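Local coordinates for protein aromatic amino acid beta-eliminating lyase/threonine aldolase (Exiguobacterium sibiricum, PDB 3LWS) that belongs to the beta-eliminating lyase family and carries a lysine modified with pyridoxal phosphate, at residues D58-M62 / A190-G195; T86-A92 / D135-L140; E181-Y185 / P285-M289; H291-Q297 / G325-I331; E311-F316 / A347-L352. The contacts are given in a common frame with arbitrary orientation. Residue numbers count along the deposited sequence, not the author numbering.

Interaction 1: D58-M62 / A190-G195; sequences DVLGM and AAEIAG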
# COMPACT_ATOMS: atom_id res chain seq x y z
N ASP A 58 0.34 4.78 22.25
CA ASP A 58 -0.25 5.31 23.47
C ASP A 58 -1.72 5.01 23.59
O ASP A 58 -2.17 4.63 24.65
CB ASP A 58 -0.10 6.84 23.54
CG ASP A 58 1.30 7.28 23.88
OD1 ASP A 58 2.15 6.44 24.29
OD2 ASP A 58 1.54 8.50 23.76
N VAL A 59 -2.47 5.19 22.50
CA VAL A 59 -3.92 4.99 22.54
C VAL A 59 -4.23 3.54 22.87
O VAL A 59 -5.17 3.26 23.62
CB VAL A 59 -4.63 5.35 21.23
CG1 VAL A 59 -6.06 4.82 21.24
CG2 VAL A 59 -4.57 6.84 21.00
N LEU A 60 -3.45 2.63 22.34
CA LEU A 60 -3.65 1.22 22.64
C LEU A 60 -2.86 0.75 23.86
O LEU A 60 -3.00 -0.37 24.27
CB LEU A 60 -3.33 0.37 21.41
CG LEU A 60 -4.18 0.71 20.18
CD1 LEU A 60 -3.64 0.04 18.90
CD2 LEU A 60 -5.64 0.33 20.39
N GLY A 61 -2.00 1.60 24.43
CA GLY A 61 -1.21 1.22 25.63
C GLY A 61 -0.18 0.13 25.37
O GLY A 61 0.03 -0.72 26.21
N MSE A 62 0.44 0.17 24.19
CA MSE A 62 1.47 -0.79 23.78
C MSE A 62 2.80 -0.06 23.64
O MSE A 62 2.82 1.15 23.42
CB MSE A 62 1.13 -1.40 22.41
CG MSE A 62 -0.17 -2.26 22.40
SE MSE A 62 -0.02 -3.96 23.33
CE MSE A 62 -1.74 -3.77 24.21
N ALA A 190 -9.87 2.29 24.65
CA ALA A 190 -9.13 1.43 23.71
C ALA A 190 -7.96 0.67 24.40
O ALA A 190 -7.74 -0.51 24.12
CB ALA A 190 -8.64 2.23 22.50
N ALA A 191 -7.26 1.34 25.34
CA ALA A 191 -6.15 0.71 26.04
C ALA A 191 -6.64 -0.40 26.97
O ALA A 191 -5.99 -1.44 27.05
CB ALA A 191 -5.31 1.74 26.78
N GLU A 192 -7.78 -0.21 27.65
CA GLU A 192 -8.27 -1.27 28.55
C GLU A 192 -8.65 -2.58 27.79
O GLU A 192 -8.50 -3.70 28.31
CB GLU A 192 -9.46 -0.79 29.39
CG GLU A 192 -9.08 0.26 30.45
CD GLU A 192 -10.28 0.94 31.12
OE1 GLU A 192 -11.37 1.05 30.50
OE2 GLU A 192 -10.12 1.39 32.28
N ILE A 193 -9.17 -2.43 26.58
CA ILE A 193 -9.51 -3.59 25.78
C ILE A 193 -8.20 -4.16 25.25
O ILE A 193 -7.89 -5.33 25.52
CB ILE A 193 -10.52 -3.27 24.66
CG1 ILE A 193 -11.85 -2.74 25.24
CG2 ILE A 193 -10.79 -4.55 23.80
CD1 ILE A 193 -12.69 -3.80 26.04
N ALA A 194 -7.42 -3.32 24.56
CA ALA A 194 -6.13 -3.71 23.98
C ALA A 194 -5.13 -4.32 24.97
O ALA A 194 -4.30 -5.15 24.56
CB ALA A 194 -5.49 -2.56 23.30
N GLY A 195 -5.20 -3.91 26.23
CA GLY A 195 -4.32 -4.41 27.30
C GLY A 195 -4.40 -5.90 27.59
O GLY A 195 -3.47 -6.46 28.15

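Interaction 2: T86-A92 / D135-L140; sequences TDNRTVA and DIACLL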
# COMPACT_ATOMS: atom_id res chain seq x y z
N THR A 86 7.17 -18.73 18.84
CA THR A 86 6.75 -19.92 19.60
C THR A 86 7.14 -21.23 18.96
O THR A 86 6.76 -22.27 19.48
CB THR A 86 5.21 -19.98 19.71
OG1 THR A 86 4.66 -19.98 18.39
CG2 THR A 86 4.67 -18.80 20.55
N ASP A 87 7.82 -21.19 17.81
CA ASP A 87 8.15 -22.39 17.03
C ASP A 87 6.92 -23.28 16.81
O ASP A 87 7.00 -24.50 16.88
CB ASP A 87 9.26 -23.20 17.71
CG ASP A 87 10.46 -22.35 18.16
OD1 ASP A 87 11.09 -21.69 17.32
OD2 ASP A 87 10.79 -22.39 19.37
N ASN A 88 5.77 -22.65 16.59
CA ASN A 88 4.53 -23.37 16.38
C ASN A 88 3.87 -22.78 15.13
O ASN A 88 3.61 -21.57 15.07
CB ASN A 88 3.63 -23.27 17.63
CG ASN A 88 2.39 -24.15 17.56
OD1 ASN A 88 1.65 -24.14 16.58
ND2 ASN A 88 2.14 -24.90 18.63
N ARG A 89 3.65 -23.63 14.15
CA ARG A 89 3.08 -23.22 12.87
C ARG A 89 1.56 -23.30 12.79
O ARG A 89 1.01 -23.31 11.70
CB ARG A 89 3.70 -24.03 11.75
CG ARG A 89 5.19 -23.73 11.62
CD ARG A 89 5.80 -24.49 10.51
NE ARG A 89 7.06 -23.87 10.13
CZ ARG A 89 7.69 -24.11 9.00
NH1 ARG A 89 7.20 -24.99 8.15
NH2 ARG A 89 8.81 -23.48 8.71
N THR A 90 0.87 -23.36 13.92
CA THR A 90 -0.59 -23.44 13.91
C THR A 90 -1.18 -22.25 14.65
O THR A 90 -0.73 -21.90 15.73
CB THR A 90 -1.09 -24.77 14.53
OG1 THR A 90 -0.61 -25.87 13.73
CG2 THR A 90 -2.63 -24.81 14.57
N VAL A 91 -2.20 -21.64 14.06
CA VAL A 91 -2.93 -20.53 14.68
C VAL A 91 -4.41 -20.92 14.72
O VAL A 91 -4.86 -21.78 13.96
CB VAL A 91 -2.70 -19.21 13.92
CG1 VAL A 91 -1.19 -18.87 13.85
CG2 VAL A 91 -3.32 -19.26 12.54
N ALA A 92 -5.16 -20.34 15.64
CA ALA A 92 -6.57 -20.58 15.71
C ALA A 92 -7.40 -19.28 15.71
O ALA A 92 -7.00 -18.22 16.24
CB ALA A 92 -6.89 -21.46 16.93
N ASP A 135 -1.61 -27.08 21.83
CA ASP A 135 -0.50 -26.12 21.80
C ASP A 135 -0.50 -25.46 20.41
O ASP A 135 -0.33 -26.13 19.38
CB ASP A 135 0.87 -26.80 22.07
CG ASP A 135 1.17 -26.99 23.57
OD1 ASP A 135 0.54 -26.35 24.44
OD2 ASP A 135 2.10 -27.77 23.88
N ILE A 136 -0.75 -24.16 20.40
CA ILE A 136 -0.73 -23.34 19.17
C ILE A 136 0.11 -22.09 19.43
O ILE A 136 0.36 -21.76 20.57
CB ILE A 136 -2.18 -22.97 18.70
CG1 ILE A 136 -2.90 -22.14 19.75
CG2 ILE A 136 -2.98 -24.23 18.41
CD1 ILE A 136 -4.20 -21.50 19.29
N ALA A 137 0.53 -21.41 18.36
CA ALA A 137 1.25 -20.12 18.46
C ALA A 137 0.35 -18.96 18.90
O ALA A 137 0.72 -18.18 19.78
CB ALA A 137 1.90 -19.76 17.12
N CYS A 138 -0.81 -18.84 18.25
CA CYS A 138 -1.65 -17.64 18.41
C CYS A 138 -3.14 -17.92 18.31
O CYS A 138 -3.54 -18.66 17.41
CB CYS A 138 -1.30 -16.65 17.34
SG CYS A 138 -2.08 -15.05 17.57
N LEU A 139 -3.93 -17.39 19.25
CA LEU A 139 -5.39 -17.29 19.10
C LEU A 139 -5.68 -15.83 18.65
O LEU A 139 -5.17 -14.89 19.27
CB LEU A 139 -6.11 -17.58 20.40
CG LEU A 139 -7.62 -17.36 20.52
CD1 LEU A 139 -8.39 -18.23 19.53
CD2 LEU A 139 -8.08 -17.63 21.92
N LEU A 140 -6.44 -15.67 17.56
CA LEU A 140 -6.92 -14.39 17.05
C LEU A 140 -8.40 -14.26 17.43
O LEU A 140 -9.20 -15.16 17.14
CB LEU A 140 -6.72 -14.28 15.50
CG LEU A 140 -7.25 -13.02 14.78
CD1 LEU A 140 -6.45 -12.66 13.53
CD2 LEU A 140 -8.78 -13.10 14.38

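Interaction 3: E181-Y185 / P285-M289; sequences EMLPY and PVSNM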
# COMPACT_ATOMS: atom_id res chain seq x y z
N GLU A 181 -15.77 0.98 17.65
CA GLU A 181 -17.19 0.81 17.58
C GLU A 181 -17.71 0.09 18.80
O GLU A 181 -18.88 0.26 19.14
CB GLU A 181 -17.62 0.04 16.32
CG GLU A 181 -17.38 0.76 15.02
CD GLU A 181 -15.99 0.56 14.42
OE1 GLU A 181 -15.02 0.55 15.20
OE2 GLU A 181 -15.90 0.42 13.17
N MSE A 182 -16.86 -0.74 19.41
CA MSE A 182 -17.22 -1.58 20.56
C MSE A 182 -17.08 -0.89 21.94
O MSE A 182 -17.58 -1.40 22.94
CB MSE A 182 -16.38 -2.84 20.59
CG MSE A 182 -16.67 -3.81 19.51
SE MSE A 182 -18.51 -4.43 19.56
CE MSE A 182 -18.88 -4.73 21.43
N LEU A 183 -16.37 0.24 21.98
CA LEU A 183 -16.08 0.88 23.26
C LEU A 183 -17.33 1.40 24.02
O LEU A 183 -17.42 1.22 25.22
CB LEU A 183 -14.96 1.94 23.10
CG LEU A 183 -13.64 1.36 22.54
CD1 LEU A 183 -12.50 2.38 22.51
CD2 LEU A 183 -13.19 0.13 23.28
N PRO A 184 -18.33 1.99 23.32
CA PRO A 184 -19.52 2.40 24.06
C PRO A 184 -20.15 1.25 24.84
O PRO A 184 -20.44 1.40 26.02
CB PRO A 184 -20.44 2.93 22.95
CG PRO A 184 -19.52 3.39 21.93
CD PRO A 184 -18.41 2.42 21.92
N TYR A 185 -20.30 0.09 24.20
CA TYR A 185 -20.93 -1.07 24.82
C TYR A 185 -20.10 -1.66 25.96
O TYR A 185 -20.63 -2.05 26.99
CB TYR A 185 -21.16 -2.16 23.77
CG TYR A 185 -21.54 -3.48 24.32
CD1 TYR A 185 -22.86 -3.75 24.65
CD2 TYR A 185 -20.58 -4.45 24.57
CE1 TYR A 185 -23.22 -4.96 25.19
CE2 TYR A 185 -20.94 -5.66 25.10
CZ TYR A 185 -22.25 -5.93 25.40
OH TYR A 185 -22.58 -7.15 25.92
N PRO A 285 -28.22 -4.70 18.65
CA PRO A 285 -26.80 -4.45 18.38
C PRO A 285 -25.98 -4.16 19.64
O PRO A 285 -26.53 -3.66 20.62
CB PRO A 285 -26.85 -3.20 17.52
CG PRO A 285 -28.15 -3.28 16.84
CD PRO A 285 -29.09 -3.85 17.82
N VAL A 286 -24.70 -4.52 19.63
CA VAL A 286 -23.78 -4.18 20.70
C VAL A 286 -22.75 -3.17 20.19
O VAL A 286 -21.72 -2.97 20.83
CB VAL A 286 -23.07 -5.46 21.32
CG1 VAL A 286 -24.07 -6.39 21.97
CG2 VAL A 286 -22.18 -6.22 20.29
N SER A 287 -23.05 -2.55 19.04
CA SER A 287 -22.17 -1.62 18.37
C SER A 287 -22.98 -0.85 17.31
O SER A 287 -24.21 -0.86 17.33
CB SER A 287 -21.06 -2.37 17.67
OG SER A 287 -21.58 -3.10 16.58
N ASN A 288 -22.30 -0.21 16.37
CA ASN A 288 -22.97 0.51 15.31
C ASN A 288 -23.50 -0.40 14.20
O ASN A 288 -24.10 0.09 13.27
CB ASN A 288 -22.06 1.57 14.67
CG ASN A 288 -20.89 0.97 13.98
OD1 ASN A 288 -20.34 -0.02 14.44
ND2 ASN A 288 -20.53 1.53 12.83
N MSE A 289 -23.26 -1.70 14.31
CA MSE A 289 -23.56 -2.61 13.22
C MSE A 289 -24.53 -3.70 13.62
O MSE A 289 -24.66 -4.05 14.79
CB MSE A 289 -22.26 -3.23 12.68
CG MSE A 289 -21.74 -4.40 13.50
SE MSE A 289 -20.38 -5.38 12.52
CE MSE A 289 -21.50 -6.25 11.18
O HOH W 1 -18.11 0.06 11.66
O HOH W 2 -20.42 -0.52 21.22

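Interaction 4: H291-Q297 / G325-I331; sequences HLHFDGQ and GYCSTEI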
# COMPACT_ATOMS: atom_id res chain seq x y z
N HIS A 291 -26.63 -7.26 11.17
CA HIS A 291 -27.11 -7.74 9.88
C HIS A 291 -28.61 -7.68 9.84
O HIS A 291 -29.27 -7.89 10.85
CB HIS A 291 -26.62 -9.15 9.56
CG HIS A 291 -25.15 -9.22 9.24
ND1 HIS A 291 -24.50 -10.40 9.03
CD2 HIS A 291 -24.22 -8.24 9.10
CE1 HIS A 291 -23.22 -10.16 8.80
NE2 HIS A 291 -23.02 -8.86 8.81
N LEU A 292 -29.12 -7.36 8.67
CA LEU A 292 -30.54 -7.19 8.42
C LEU A 292 -30.97 -8.31 7.47
O LEU A 292 -30.59 -8.29 6.31
CB LEU A 292 -30.79 -5.82 7.79
CG LEU A 292 -32.23 -5.47 7.43
CD1 LEU A 292 -33.10 -5.47 8.69
CD2 LEU A 292 -32.25 -4.11 6.73
N HIS A 293 -31.76 -9.23 8.01
CA HIS A 293 -32.34 -10.40 7.34
C HIS A 293 -33.82 -10.22 6.94
O HIS A 293 -34.66 -9.84 7.79
CB HIS A 293 -32.36 -11.53 8.36
CG HIS A 293 -31.01 -12.04 8.74
ND1 HIS A 293 -30.76 -13.38 8.96
CD2 HIS A 293 -29.84 -11.41 8.93
CE1 HIS A 293 -29.49 -13.54 9.28
NE2 HIS A 293 -28.91 -12.36 9.25
N PHE A 294 -34.15 -10.55 5.69
CA PHE A 294 -35.48 -10.55 5.14
C PHE A 294 -35.84 -12.00 4.75
O PHE A 294 -35.08 -12.65 4.02
CB PHE A 294 -35.55 -9.69 3.86
CG PHE A 294 -35.13 -8.26 4.05
CD1 PHE A 294 -33.80 -7.88 3.92
CD2 PHE A 294 -36.06 -7.29 4.36
CE1 PHE A 294 -33.41 -6.55 4.11
CE2 PHE A 294 -35.68 -5.97 4.53
CZ PHE A 294 -34.37 -5.60 4.41
N ASP A 295 -37.00 -12.47 5.18
CA ASP A 295 -37.53 -13.75 4.72
C ASP A 295 -37.79 -13.59 3.21
O ASP A 295 -38.27 -12.55 2.76
CB ASP A 295 -38.80 -14.16 5.48
CG ASP A 295 -38.51 -14.77 6.90
OD1 ASP A 295 -37.35 -15.10 7.25
OD2 ASP A 295 -39.48 -14.95 7.67
N GLY A 296 -37.43 -14.61 2.45
CA GLY A 296 -37.55 -14.57 1.00
C GLY A 296 -36.18 -14.27 0.40
O GLY A 296 -35.26 -13.89 1.09
N GLN A 297 -36.07 -14.39 -0.91
CA GLN A 297 -34.79 -14.25 -1.60
C GLN A 297 -34.77 -12.90 -2.31
O GLN A 297 -35.82 -12.21 -2.42
CB GLN A 297 -34.61 -15.41 -2.59
CG GLN A 297 -34.79 -16.88 -2.06
CD GLN A 297 -33.68 -17.41 -1.10
OE1 GLN A 297 -33.86 -18.44 -0.44
NE2 GLN A 297 -32.58 -16.69 -0.99
N GLY A 325 -33.54 -19.45 2.25
CA GLY A 325 -34.87 -18.97 2.58
C GLY A 325 -34.95 -17.54 3.09
O GLY A 325 -36.02 -17.08 3.47
N TYR A 326 -33.81 -16.84 3.13
CA TYR A 326 -33.77 -15.42 3.49
C TYR A 326 -32.60 -14.76 2.76
O TYR A 326 -31.78 -15.44 2.14
CB TYR A 326 -33.64 -15.27 5.01
CG TYR A 326 -32.29 -15.62 5.58
CD1 TYR A 326 -31.90 -16.93 5.78
CD2 TYR A 326 -31.40 -14.61 5.93
CE1 TYR A 326 -30.62 -17.25 6.33
CE2 TYR A 326 -30.13 -14.90 6.44
CZ TYR A 326 -29.75 -16.21 6.66
OH TYR A 326 -28.51 -16.41 7.17
N CYS A 327 -32.55 -13.43 2.77
CA CYS A 327 -31.45 -12.66 2.20
C CYS A 327 -31.04 -11.60 3.19
O CYS A 327 -31.83 -11.18 4.04
CB CYS A 327 -31.83 -12.01 0.86
SG CYS A 327 -33.37 -11.12 0.88
N SER A 328 -29.80 -11.16 3.08
CA SER A 328 -29.15 -10.43 4.16
C SER A 328 -28.36 -9.26 3.65
O SER A 328 -27.86 -9.28 2.53
CB SER A 328 -28.19 -11.36 4.89
OG SER A 328 -27.57 -10.73 5.99
N THR A 329 -28.28 -8.21 4.47
CA THR A 329 -27.39 -7.10 4.21
C THR A 329 -26.81 -6.62 5.53
O THR A 329 -27.35 -6.90 6.61
CB THR A 329 -28.08 -5.95 3.50
OG1 THR A 329 -27.08 -5.12 2.88
CG2 THR A 329 -28.94 -5.11 4.49
N GLU A 330 -25.69 -5.92 5.44
CA GLU A 330 -25.00 -5.45 6.64
C GLU A 330 -25.21 -3.91 6.80
O GLU A 330 -25.02 -3.16 5.87
CB GLU A 330 -23.53 -5.79 6.55
CG GLU A 330 -22.69 -5.34 7.74
CD GLU A 330 -21.26 -5.83 7.64
OE1 GLU A 330 -21.00 -7.03 7.87
OE2 GLU A 330 -20.38 -5.00 7.32
N ILE A 331 -25.61 -3.49 7.98
CA ILE A 331 -25.80 -2.06 8.29
C ILE A 331 -24.70 -1.67 9.26
O ILE A 331 -24.57 -2.30 10.30
CB ILE A 331 -27.15 -1.83 9.02
CG1 ILE A 331 -28.34 -2.30 8.17
CG2 ILE A 331 -27.28 -0.36 9.45
CD1 ILE A 331 -28.44 -1.74 6.77

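Interaction 5: E311-F316 / A347-L352; sequences ETGLGF and AGFARL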
# COMPACT_ATOMS: atom_id res chain seq x y z
N GLU A 311 -38.73 6.07 -4.52
CA GLU A 311 -39.74 7.05 -4.15
C GLU A 311 -39.28 8.00 -3.07
O GLU A 311 -39.43 9.22 -3.23
CB GLU A 311 -41.02 6.36 -3.69
CG GLU A 311 -41.77 5.67 -4.81
CD GLU A 311 -42.93 4.86 -4.31
OE1 GLU A 311 -43.44 5.17 -3.21
OE2 GLU A 311 -43.33 3.91 -5.01
N THR A 312 -38.75 7.46 -1.96
CA THR A 312 -38.34 8.29 -0.82
C THR A 312 -36.99 9.00 -1.03
O THR A 312 -36.77 10.08 -0.50
CB THR A 312 -38.28 7.49 0.48
OG1 THR A 312 -37.24 6.50 0.42
CG2 THR A 312 -39.62 6.82 0.75
N GLY A 313 -36.08 8.40 -1.79
CA GLY A 313 -34.73 8.96 -1.92
C GLY A 313 -33.87 8.74 -0.66
O GLY A 313 -32.79 9.35 -0.51
N LEU A 314 -34.35 7.85 0.22
CA LEU A 314 -33.64 7.35 1.42
C LEU A 314 -33.12 5.88 1.26
O LEU A 314 -33.92 4.96 1.09
CB LEU A 314 -34.63 7.36 2.61
CG LEU A 314 -34.14 6.92 3.99
CD1 LEU A 314 -32.78 7.49 4.29
CD2 LEU A 314 -35.18 7.32 5.11
N GLY A 315 -31.80 5.70 1.35
CA GLY A 315 -31.15 4.36 1.26
C GLY A 315 -31.21 3.53 2.54
O GLY A 315 -30.56 3.86 3.53
N PHE A 316 -32.02 2.47 2.54
CA PHE A 316 -32.06 1.49 3.65
C PHE A 316 -31.08 0.33 3.43
O PHE A 316 -30.41 -0.11 4.36
CB PHE A 316 -33.44 0.89 3.84
CG PHE A 316 -34.50 1.88 4.25
CD1 PHE A 316 -35.15 2.65 3.29
CD2 PHE A 316 -34.81 2.06 5.58
CE1 PHE A 316 -36.11 3.58 3.65
CE2 PHE A 316 -35.75 2.99 5.96
CZ PHE A 316 -36.41 3.75 5.00
N ALA A 347 -40.98 9.53 7.25
CA ALA A 347 -41.56 9.26 5.90
C ALA A 347 -40.96 8.01 5.19
O ALA A 347 -41.68 7.20 4.55
CB ALA A 347 -41.40 10.52 5.01
N GLY A 348 -39.65 7.82 5.31
CA GLY A 348 -39.00 6.61 4.76
C GLY A 348 -39.57 5.36 5.39
O GLY A 348 -40.06 4.46 4.71
N PHE A 349 -39.55 5.35 6.72
CA PHE A 349 -39.97 4.20 7.47
C PHE A 349 -41.45 3.87 7.30
O PHE A 349 -41.82 2.69 7.35
CB PHE A 349 -39.56 4.31 8.95
CG PHE A 349 -38.19 3.74 9.23
CD1 PHE A 349 -37.98 2.37 9.20
CD2 PHE A 349 -37.11 4.57 9.50
CE1 PHE A 349 -36.74 1.82 9.44
CE2 PHE A 349 -35.85 4.02 9.74
CZ PHE A 349 -35.67 2.65 9.70
N ALA A 350 -42.31 4.87 7.10
CA ALA A 350 -43.73 4.57 6.81
C ALA A 350 -43.84 3.89 5.42
O ALA A 350 -44.56 2.90 5.25
CB ALA A 350 -44.58 5.85 6.86
N ARG A 351 -43.08 4.43 4.46
CA ARG A 351 -43.06 3.84 3.13
C ARG A 351 -42.48 2.43 3.13
O ARG A 351 -42.98 1.55 2.41
CB ARG A 351 -42.30 4.71 2.14
CG ARG A 351 -42.42 4.20 0.68
CD ARG A 351 -43.88 4.15 0.15
NE ARG A 351 -43.96 3.41 -1.12
CZ ARG A 351 -44.14 2.09 -1.23
NH1 ARG A 351 -44.31 1.31 -0.16
NH2 ARG A 351 -44.17 1.54 -2.44
N LEU A 352 -41.44 2.21 3.93
CA LEU A 352 -40.86 0.89 4.11
C LEU A 352 -41.89 -0.00 4.81
O LEU A 352 -42.08 -1.14 4.41
CB LEU A 352 -39.53 0.96 4.88
CG LEU A 352 -38.86 -0.39 5.17
CD1 LEU A 352 -38.45 -1.10 3.86
CD2 LEU A 352 -37.68 -0.20 6.11

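Interaction 1: D58-M62 / A190-G195
A helix end closed by a Schellman motif packs against the short helix 190-194, both lying against the central sheet of the large domain. Gly61 is the C-prime residue of the motif: its positive phi turns the chain out of helix 49-60. Ala190 enters first, directing its CB to Val59 CG1 (3.9 Å) and Leu60 CD2 (4.1 Å). Ala191 follows as the point of closest backbone approach, its CA 4.3 Å from Leu60 CA and its CB 4.1 Å from Gly61 N. Its N lies 3.3 Å from Val59 O at too poor an angle for a hydrogen bond, and none links the segments. A turn later Ala194 sets its CB 4.1 Å from Leu60 CD2 and 3.5 Å from Leu60 O. Ala194 and Leu60 also pack on strand 199-203, against Ile200 and Ile202 respectively. The small alanine side chains are consistent with so close an approach. At Gly195 the selenomethionine Met62 completes the contact: its CE lies 4.0 Å from Gly195 N and 2.9 Å from Ala194 O.

Interaction 2: T86-A92 / D135-L140
Four hydrogen bonds tie the two segments. Ala92 bonds through both its backbone N and O to the residues on either side of Leu139, donating from N to Cys138 O (2.9 Å) and accepting at O from Leu140 N (2.9 Å), as parallel strands require. Two residues before Ala92, Thr90 O accepts from Ala137 N (3.0 Å) rather than Cys138 N, which has no partner in the model, and before the strands begin the amide of Asn88 reaches across, ND2 to Asp135 O at 2.9 Å. The other end of that amide, OD1, accepts from Thr90 N (2.9 Å) in an Asx turn that shapes the entry to strand 90-93. Around this ladder, Ala92 CB packs on Ile136 CD1 (3.6 Å), while Val91 CG1 meets Cys138 CB (4.1 Å) on the face covered by Leu79 of helix 71-86. Strands 114-117 and 171-176 flank the pair. The order is that of the mainly parallel, seven-stranded sheet in the large domain of fold-type I pyridoxal-phosphate enzymes.

Interaction 3: E181-Y185 / P285-M289
This buried contact joins the large domain, which carries the pyridoxal-phosphate-modified Lys206, to the C-terminal domain, close to that residue. Glu181 OE2 makes a weak hydrogen bond to the N of Gly207, next in sequence to the lysine. No direct hydrogen bond links helix 179-186 with the loop 285-289; two waters do so instead. One accepts from Asn288 ND2 (3.1 Å) and donates to Glu181 OE2 (2.7 Å), while Asn288 ND2 also binds Val333 O. The other donates to Glu181 O (2.7 Å) and Val286 O (2.8 Å) and accepts from Tyr185 N (3.0 Å), in the kink at Pro184. Around the waters, Val286 lies over the Tyr185 ring in a CH-pi contact, its CB 3.8 Å from the ring centroid. The selenomethionine Met182 touches Val286 CG2 through CE and Ser287 CB through SE, each at 3.8 Å. Here the two domains meet through bridging waters and apolar packing, one water taking the place of the missing Tyr185-Glu181 helical bond.

Interaction 4: H291-Q297 / G325-I331
Strands 291-295 and 326-331 run antiparallel at the middle of the C-terminal domain's sheet, flanked by strands 278-281 and 321-322. Two hydrogen-bonded pairs satisfy the N and O of four residues: Leu292 N to Thr329 O (2.8 Å) with Thr329 N to Leu292 O (3.0 Å), then Phe294 N to Cys327 O and Cys327 N to Phe294 O, both 2.9 Å. Gly296 N extends the ladder to Gly325 O (3.0 Å). Gln297 OE1 accepts from Gly325 N (2.9 Å) while its NE2 serves Lys323 O, and its N, at the N-cap of helix 298-312, binds Asp300. Thr329 OG1 is satisfied by Tyr319 O. The His293 ring lies nearly parallel to that of Tyr326, planes at 11° and centroids 4.6 Å apart, but slid so that they barely overlap. On the His293 face, His291 NE2 donates to Glu330 OE1 (2.9 Å), an oxygen that also forms a salt bridge with Arg146. The salt bridge offsets the charge of Glu330 and ties the strand pair to the large domain.

Interaction 5: E311-F316 / A347-L352
Glu311, in the last turn of helix 298-312, opens with a salt bridge: Arg351 NE donates to its OE1 at 2.8 Å, joining the helix to helix 342-355. Next, Thr312 lays CG2 against Arg351 CB (3.7 Å) and Gly348 CA (4.1 Å). Its OG1 accepts from Leu314 N (3.2 Å) in an ST turn and also bonds to Val308 O, where the chain leaves the helix and Gly313 takes positive phi. Strand 314-315 then pairs in parallel with strand 14-15, so that N-terminal strand is joined to this part of the C-terminal domain. From strand 314-315 Leu314 points CD2 at Gly348 CA (3.9 Å); a beta carbon on Gly348 would clash with it, so the lack of a side chain lets the helix come close. Phe316 is covered most, its CZ 3.6 Å from Gly348 C. The ring edge meets the face of Phe349 in a T-shaped stack, centroids 5.1 Å apart with planes at 83°, and Leu352 CD2 sits over the Phe316 face, 4.0 Å from the centroid.

From the N terminus, interaction 1 opens at 58-62 and closes with 190-195 after 127 intervening residues. Interaction 2 opens and closes within that span, pairing neighbouring strands of the large domain's sheet. Interaction 3 starts at 181-185, before interaction 1 has closed, so the two cross; Leu183 packs on Ala190 and Ile193. Its return at 285-289 brings the C-terminal domain onto the large one and leads straight into interaction 4, where Met289 touches Glu330 and Ile331. Interactions 4 and 5 also cross, strand, helix, strand and helix alternating, with Ile331 against Phe316. Interactions 1 and 5 lie on opposite sides of the chain's centre, their own centres about 41 Å apart.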